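Local structure of glutamate receptor kainate-like protein (4ZDM) at residues L10-I15 against F54-I59. The protein binds glycine in its ligand-binding domain and probably forms, with other subunits, a glycine-activated ion channel of the ionotropic glutamate receptor family. Numbering follows the deposited sequence.
Sequences LRLGII and FTYNFI. With SO4 (sulfate ion), chain D.
Leu10 and Phe54 meet with CD1 of the leucine standing over the centre of the phenylalanine ring, 3.8 Å from its centroid and 10° off the normal, a CH-pi contact. Phe54 CG occupies the crowded position between backbone N and carbonyl carbon (chi1 63°), which swings the ring across to strand 10-13. On the same face of the sheet, Leu12 CD1 approaches Tyr56 obliquely, 3.7 Å from CD2. Beyond it, Ile14 packs over Phe58 at about a right angle, CG2 above one face of the ring, displaced toward its rim, and CD1 3.7 Å from Phe58 CB. Val45 and Ser49 of helix 40-52 pack on Leu12, Phe54 and Tyr56, and Tyr37 meets the Phe58 ring edge-to-face.

The strands run parallel. Leu10, Leu12 and Ile14 donate their N-H groups to the carbonyls of Thr55, Asn57 and Ile59 in turn, while Leu10 O and Leu12 O receive those of Asn57 and Ile59.

The other face carries Arg11 and Asn57 beside Ile59. Arg11, bent at chi2 (87°), lays CG against Ile59 CD1 at 3.8 Å and turns the edge of its guanidinium to a sulfate, probably from the crystallisation liquor. NE and NH2 both bond O2 at 2.9 Å, while Asn57 ND2 reaches sulfate O3 at 3.1 Å. His9 and Arg32 of the second subunit also bind this anion, and Arg11 NH2 bonds Lys87 O of that subunit. An alanine at Arg11 would probably leave sulfate O2 without two of its donors, Ile59 CD1 without its aliphatic neighbour, and the Lys87 carbonyl of the second subunit without this bond.

Strands 8-13 and 54-59 thus form a parallel pair of the periplasmic-binding-protein-like fold, with 90-92 on the other side of 8-13. One face is apolar, packed partly against helix 40-52; the other bears a basic patch at the subunit interface, whose positive charge the sulfate would probably offset.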
loop_
_atom_site.group_PDB
_atom_site.type_symbol
_atom_site.label_atom_id
_atom_site.label_comp_id
_atom_site.label_asym_id
_atom_site.label_seq_id
_atom_site.Cartn_x
_atom_site.Cartn_y
_atom_site.Cartn_z
ATOM N N LEU A 10 0.604 -0.507 -7.232
ATOM C CA LEU A 10 -0.768 -0.762 -6.788
ATOM C C LEU A 10 -0.904 -2.024 -6.007
ATOM O O LEU A 10 -0.238 -3.025 -6.307
ATOM C CB LEU A 10 -1.711 -0.824 -7.986
ATOM C CG LEU A 10 -1.754 0.370 -8.920
ATOM C CD1 LEU A 10 -2.713 0.047 -10.100
ATOM C CD2 LEU A 10 -2.184 1.628 -8.212
ATOM N N ARG A 11 -1.744 -2.016 -4.985
ATOM C CA ARG A 11 -2.143 -3.218 -4.281
ATOM C C ARG A 11 -3.531 -3.574 -4.801
ATOM O O ARG A 11 -4.431 -2.752 -4.872
ATOM C CB ARG A 11 -2.176 -3.047 -2.779
ATOM C CG ARG A 11 -0.821 -3.072 -2.114
ATOM C CD ARG A 11 -0.180 -1.701 -2.094
ATOM N NE ARG A 11 1.060 -1.747 -1.297
ATOM C CZ ARG A 11 1.804 -0.698 -1.013
ATOM N NH1 ARG A 11 1.457 0.505 -1.407
ATOM N NH2 ARG A 11 2.909 -0.878 -0.320
ATOM N N LEU A 12 -3.695 -4.823 -5.212
ATOM C CA LEU A 12 -4.902 -5.279 -5.887
ATOM C C LEU A 12 -5.593 -6.326 -5.032
ATOM O O LEU A 12 -5.001 -7.327 -4.623
ATOM C CB LEU A 12 -4.578 -5.825 -7.275
ATOM C CG LEU A 12 -3.861 -4.841 -8.180
ATOM C CD1 LEU A 12 -3.564 -5.507 -9.506
ATOM C CD2 LEU A 12 -4.551 -3.544 -8.414
ATOM N N GLY A 13 -6.891 -6.121 -4.807
ATOM C CA GLY A 13 -7.660 -6.987 -3.956
ATOM C C GLY A 13 -8.169 -8.223 -4.683
ATOM O O GLY A 13 -8.755 -8.119 -5.755
ATOM N N ILE A 14 -7.956 -9.400 -4.085
ATOM C CA ILE A 14 -8.339 -10.686 -4.673
ATOM C C ILE A 14 -9.032 -11.562 -3.638
ATOM O O ILE A 14 -8.758 -11.467 -2.440
ATOM C CB ILE A 14 -7.132 -11.475 -5.242
ATOM C CG1 ILE A 14 -6.155 -11.871 -4.163
ATOM C CG2 ILE A 14 -6.422 -10.641 -6.279
ATOM C CD1 ILE A 14 -5.201 -13.015 -4.608
ATOM N N ILE A 15 -9.880 -12.464 -4.142
ATOM C CA ILE A 15 -10.379 -13.651 -3.457
ATOM C C ILE A 15 -10.274 -14.758 -4.468
ATOM O O ILE A 15 -10.827 -14.669 -5.536
ATOM C CB ILE A 15 -11.824 -13.508 -2.971
ATOM C CG1 ILE A 15 -11.911 -12.487 -1.834
ATOM C CG2 ILE A 15 -12.363 -14.869 -2.482
ATOM C CD1 ILE A 15 -13.285 -12.169 -1.398
ATOM N N PHE A 54 2.448 -0.190 -14.378
ATOM C CA PHE A 54 2.381 -0.215 -12.919
ATOM C C PHE A 54 2.915 -1.528 -12.401
ATOM O O PHE A 54 2.901 -2.547 -13.115
ATOM C CB PHE A 54 0.964 0.033 -12.334
ATOM C CG PHE A 54 -0.084 -0.980 -12.666
ATOM C CD1 PHE A 54 -0.205 -2.153 -11.982
ATOM C CD2 PHE A 54 -1.000 -0.700 -13.644
ATOM C CE1 PHE A 54 -1.234 -3.062 -12.243
ATOM C CE2 PHE A 54 -2.051 -1.559 -13.889
ATOM C CZ PHE A 54 -2.164 -2.749 -13.212
ATOM N N THR A 55 3.445 -1.498 -11.176
ATOM C CA THR A 55 3.814 -2.697 -10.471
ATOM C C THR A 55 2.692 -3.032 -9.485
ATOM O O THR A 55 1.882 -2.144 -9.133
ATOM C CB THR A 55 5.138 -2.584 -9.720
ATOM O OG1 THR A 55 5.067 -1.555 -8.759
ATOM C CG2 THR A 55 6.270 -2.318 -10.668
ATOM N N TYR A 56 2.594 -4.281 -9.022
ATOM C CA TYR A 56 1.498 -4.682 -8.179
ATOM C C TYR A 56 1.763 -5.938 -7.397
ATOM O O TYR A 56 2.617 -6.787 -7.783
ATOM C CB TYR A 56 0.227 -4.875 -9.012
ATOM C CG TYR A 56 0.308 -6.016 -9.987
ATOM C CD1 TYR A 56 0.961 -5.840 -11.212
ATOM C CD2 TYR A 56 -0.305 -7.225 -9.723
ATOM C CE1 TYR A 56 1.050 -6.903 -12.145
ATOM C CE2 TYR A 56 -0.235 -8.270 -10.650
ATOM C CZ TYR A 56 0.429 -8.085 -11.828
ATOM O OH TYR A 56 0.517 -9.106 -12.781
ATOM N N ASN A 57 1.048 -6.046 -6.279
ATOM C CA ASN A 57 0.889 -7.272 -5.543
ATOM C C ASN A 57 -0.559 -7.478 -5.208
ATOM O O ASN A 57 -1.390 -6.542 -5.386
ATOM C CB ASN A 57 1.729 -7.295 -4.268
ATOM C CG ASN A 57 3.200 -7.430 -4.589
ATOM O OD1 ASN A 57 3.621 -8.400 -5.210
ATOM N ND2 ASN A 57 3.985 -6.393 -4.292
ATOM N N PHE A 58 -0.904 -8.670 -4.758
ATOM C CA PHE A 58 -2.266 -9.003 -4.423
ATOM C C PHE A 58 -2.478 -9.004 -2.939
ATOM O O PHE A 58 -1.579 -9.424 -2.165
ATOM C CB PHE A 58 -2.607 -10.417 -4.948
ATOM C CG PHE A 58 -2.690 -10.564 -6.438
ATOM C CD1 PHE A 58 -2.959 -9.508 -7.286
ATOM C CD2 PHE A 58 -2.546 -11.828 -7.041
ATOM C CE1 PHE A 58 -3.069 -9.687 -8.637
ATOM C CE2 PHE A 58 -2.651 -11.984 -8.385
ATOM C CZ PHE A 58 -2.892 -10.926 -9.202
ATOM N N ILE A 59 -3.654 -8.632 -2.448
ATOM C CA ILE A 59 -3.965 -8.683 -1.038
ATOM C C ILE A 59 -5.325 -9.322 -0.916
ATOM O O ILE A 59 -6.301 -8.893 -1.558
ATOM C CB ILE A 59 -3.972 -7.289 -0.358
ATOM C CG1 ILE A 59 -2.529 -6.714 -0.355
ATOM C CG2 ILE A 59 -4.578 -7.388 1.066
ATOM C CD1 ILE A 59 -2.382 -5.433 0.396
HETATM S S SO4 D . 3.188 -4.712 -1.161
HETATM O O1 SO4 D . 2.882 -6.117 -0.721
HETATM O O2 SO4 D . 2.738 -3.789 -0.092
HETATM O O3 SO4 D . 2.398 -4.452 -2.412
HETATM O O4 SO4 D . 4.617 -4.510 -1.427
#